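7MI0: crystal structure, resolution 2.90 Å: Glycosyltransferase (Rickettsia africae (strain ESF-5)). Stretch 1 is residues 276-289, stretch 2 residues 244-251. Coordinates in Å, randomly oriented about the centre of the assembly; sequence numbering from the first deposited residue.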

# COMPACT_ATOMS: atom_id res chain seq x y z
N PHE A 276 11.23 15.35 -8.24
CA PHE A 276 10.71 16.21 -7.19
C PHE A 276 10.57 15.43 -5.90
O PHE A 276 10.30 14.23 -5.90
CB PHE A 276 9.34 16.81 -7.58
CG PHE A 276 9.42 17.83 -8.69
CD1 PHE A 276 9.30 17.45 -10.01
CD2 PHE A 276 9.61 19.17 -8.39
CE1 PHE A 276 9.38 18.38 -11.02
CE2 PHE A 276 9.69 20.10 -9.40
CZ PHE A 276 9.57 19.71 -10.72
N GLY A 277 10.78 16.13 -4.78
CA GLY A 277 10.49 15.57 -3.48
C GLY A 277 9.02 15.22 -3.33
O GLY A 277 8.18 15.53 -4.18
N ASN A 278 8.70 14.59 -2.21
CA ASN A 278 7.37 14.01 -2.03
C ASN A 278 6.29 15.07 -2.20
O ASN A 278 6.47 16.25 -1.88
CB ASN A 278 7.25 13.35 -0.65
CG ASN A 278 5.99 12.51 -0.53
OD1 ASN A 278 5.36 12.15 -1.53
ND2 ASN A 278 5.62 12.19 0.71
N ASP A 279 5.14 14.63 -2.72
CA ASP A 279 4.05 15.53 -3.06
C ASP A 279 3.07 15.60 -1.90
O ASP A 279 2.52 14.58 -1.48
CB ASP A 279 3.34 15.05 -4.33
N SER A 280 2.85 16.82 -1.39
CA SER A 280 1.88 17.02 -0.32
C SER A 280 0.49 16.58 -0.76
O SER A 280 -0.14 15.72 -0.13
CB SER A 280 1.87 18.49 0.11
OG SER A 280 0.84 18.75 1.04
N ASP A 281 0.00 17.15 -1.86
CA ASP A 281 -1.31 16.83 -2.39
C ASP A 281 -1.09 16.09 -3.71
O ASP A 281 -0.90 16.70 -4.76
CB ASP A 281 -2.15 18.09 -2.58
CG ASP A 281 -3.60 17.88 -2.21
OD1 ASP A 281 -3.93 16.76 -1.76
OD2 ASP A 281 -4.41 18.82 -2.36
N ILE A 282 -1.12 14.76 -3.63
CA ILE A 282 -0.86 13.94 -4.81
C ILE A 282 -2.06 13.92 -5.74
O ILE A 282 -1.92 13.54 -6.91
CB ILE A 282 -0.45 12.53 -4.35
CG1 ILE A 282 0.15 11.71 -5.50
CG2 ILE A 282 -1.64 11.82 -3.72
CD1 ILE A 282 1.52 12.16 -5.93
N ILE A 283 -3.23 14.35 -5.27
CA ILE A 283 -4.43 14.28 -6.09
C ILE A 283 -4.32 15.22 -7.29
O ILE A 283 -4.62 14.84 -8.43
CB ILE A 283 -5.68 14.56 -5.24
CG1 ILE A 283 -6.93 14.61 -6.12
CG2 ILE A 283 -5.53 15.85 -4.43
CD1 ILE A 283 -8.20 14.96 -5.38
N ASN A 284 -3.88 16.46 -7.05
CA ASN A 284 -3.70 17.39 -8.16
C ASN A 284 -2.60 16.94 -9.11
O ASN A 284 -2.63 17.31 -10.29
CB ASN A 284 -3.39 18.80 -7.64
CG ASN A 284 -4.54 19.39 -6.85
OD1 ASN A 284 -4.44 19.63 -5.65
ND2 ASN A 284 -5.66 19.63 -7.54
N LEU A 285 -1.65 16.15 -8.63
CA LEU A 285 -0.61 15.64 -9.52
C LEU A 285 -1.14 14.53 -10.41
O LEU A 285 -0.72 14.41 -11.57
CB LEU A 285 0.58 15.16 -8.69
CG LEU A 285 1.76 16.13 -8.76
CD1 LEU A 285 2.77 15.87 -7.67
CD2 LEU A 285 2.41 16.04 -10.13
N TYR A 286 -2.04 13.70 -9.89
CA TYR A 286 -2.73 12.74 -10.75
C TYR A 286 -3.58 13.46 -11.79
O TYR A 286 -3.54 13.13 -12.98
CB TYR A 286 -3.59 11.80 -9.91
CG TYR A 286 -2.85 10.66 -9.23
CD1 TYR A 286 -2.38 9.58 -9.95
CD2 TYR A 286 -2.66 10.66 -7.85
CE1 TYR A 286 -1.72 8.53 -9.33
CE2 TYR A 286 -2.01 9.62 -7.22
CZ TYR A 286 -1.54 8.56 -7.96
OH TYR A 286 -0.89 7.53 -7.33
N GLY A 287 -4.34 14.47 -11.35
CA GLY A 287 -5.25 15.15 -12.25
C GLY A 287 -4.57 15.79 -13.44
O GLY A 287 -5.16 15.85 -14.53
N ILE A 288 -3.33 16.26 -13.27
CA ILE A 288 -2.61 16.88 -14.38
C ILE A 288 -1.94 15.86 -15.27
O ILE A 288 -1.44 16.22 -16.35
CB ILE A 288 -1.54 17.89 -13.92
CG1 ILE A 288 -0.41 17.17 -13.17
CG2 ILE A 288 -2.16 18.98 -13.07
CD1 ILE A 288 0.75 18.08 -12.80
N SER A 289 -1.91 14.60 -14.87
CA SER A 289 -1.23 13.56 -15.62
C SER A 289 -2.21 12.80 -16.50
O SER A 289 -3.42 12.78 -16.26
CB SER A 289 -0.51 12.60 -14.67
OG SER A 289 0.18 13.31 -13.67
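Stretch 2, residues 244-251: CLMVGDIS

Stretch 2 meets stretch 1 in two ways: as a parallel strand neighbour of Phe276, and as an apolar surface under the helix that follows. The strongest polar link is the hydrogen bond from Phe276 N to Met246 O, 2.9 Å long and nearly straight, with an angle of 167° at the hydrogen. A second, weak hydrogen bond runs the other way, from Gly248 N to Phe276 O at 3.4 Å. Together they bracket Val247, which forms a parallel bridge with Phe276; the two CA atoms, Phe276 CA and Val247 CA, lie 4.9 Å apart. Between the two bonds, Val247 CA approaches Phe276 O at 3.6 Å in a CA-H...O contact, with an angle of 159° at the hydrogen. Phe276 O also lies 3.3 Å from Gly248 O, but both are acceptors and no hydrogen bond joins them.

Residues 244-247 are extended and form the end of a strand that begins earlier in the chain. Gly248, at phi/psi 162/169, carries the chain out of it and remains close to stretch 1: Gly248 CA is 4.2 Å from Asn278 CA, and Gly248 O is 3.7 Å from Gly277 C. Farther along, Ile250 points its CA-to-CB bond toward stretch 1 and brings CD1 to 4.4 Å from Gly277 CA. The turn beyond the strand is tied within itself by Ser251 OG, which donates to Asp249 OD1 at 3.1 Å.

Phe276 and Val247 place their side chains on the same face of the sheet, where Phe276 CB and Val247 CG1 are 4.0 Å apart. The Phe276 ring, with chi1 in the m well, reaches back along the strand to Leu245, and Phe276 CE1 lies 3.5 Å from Leu245 CD2 in an oblique approach.

The helix around Leu285 runs nearly antiparallel to the strand, at a signed crossing angle of -161°. Its axis comes no closer than 11.4 Å to the strand axis, so side chains fill the gap. Leu285 points toward the strand and touches two of its residues: Leu285 CD2 is 3.6 Å from Leu245 CD1, while Leu285 CD1 is 3.9 Å from Val247 CG1. Ile282 starts sideways, but its end comes nearer, placing Ile282 CD1 4.0 Å from Val247 CG2. Ile288 CD1 adds a contact with Leu245 CD1 at 4.1 Å. Leu245 and Val247, alternate residues of the strand, thus supply the apolar surface for the helix, and the two stretches bury 493 Å² between them, both sides summed.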

# COMPACT_ATOMS: atom_id res chain seq x y z
N CYS A 244 7.71 14.02 -18.10
CA CYS A 244 7.62 12.99 -17.08
C CYS A 244 7.98 13.55 -15.72
O CYS A 244 9.05 14.16 -15.56
CB CYS A 244 8.52 11.80 -17.41
SG CYS A 244 8.41 10.52 -16.17
N LEU A 245 7.12 13.31 -14.74
CA LEU A 245 7.33 13.74 -13.36
C LEU A 245 7.59 12.53 -12.47
O LEU A 245 6.78 11.60 -12.42
CB LEU A 245 6.11 14.51 -12.84
CG LEU A 245 5.84 15.89 -13.41
CD1 LEU A 245 4.42 16.30 -13.11
CD2 LEU A 245 6.82 16.90 -12.84
N MET A 246 8.73 12.56 -11.77
CA MET A 246 9.07 11.54 -10.78
C MET A 246 8.94 12.17 -9.40
O MET A 246 9.79 12.96 -8.99
CB MET A 246 10.49 11.02 -11.01
CG MET A 246 10.63 10.13 -12.22
SD MET A 246 12.35 9.93 -12.71
CE MET A 246 12.18 8.57 -13.87
N VAL A 247 7.87 11.82 -8.69
CA VAL A 247 7.58 12.39 -7.38
C VAL A 247 7.60 11.28 -6.34
O VAL A 247 6.97 10.23 -6.52
CB VAL A 247 6.24 13.15 -7.37
CG1 VAL A 247 6.32 14.36 -8.28
CG2 VAL A 247 5.10 12.24 -7.80
N GLY A 248 8.33 11.52 -5.25
CA GLY A 248 8.52 10.55 -4.20
C GLY A 248 9.70 10.93 -3.35
O GLY A 248 10.47 11.83 -3.68
N ASP A 249 9.83 10.23 -2.22
CA ASP A 249 10.92 10.52 -1.30
C ASP A 249 12.26 10.35 -2.00
O ASP A 249 12.46 9.43 -2.78
CB ASP A 249 10.87 9.62 -0.07
CG ASP A 249 12.09 9.78 0.82
OD1 ASP A 249 12.35 10.92 1.27
OD2 ASP A 249 12.81 8.78 1.05
N ILE A 250 13.19 11.26 -1.71
CA ILE A 250 14.51 11.21 -2.31
C ILE A 250 15.55 11.33 -1.20
O ILE A 250 16.66 11.83 -1.42
CB ILE A 250 14.68 12.32 -3.36
CG1 ILE A 250 14.48 13.69 -2.72
CG2 ILE A 250 13.69 12.13 -4.49
CD1 ILE A 250 14.87 14.83 -3.63
N SER A 251 15.20 10.85 -0.01
CA SER A 251 16.05 11.01 1.17
C SER A 251 16.57 9.69 1.71
O SER A 251 17.74 9.63 2.11
CB SER A 251 15.27 11.74 2.26
OG SER A 251 14.63 12.89 1.76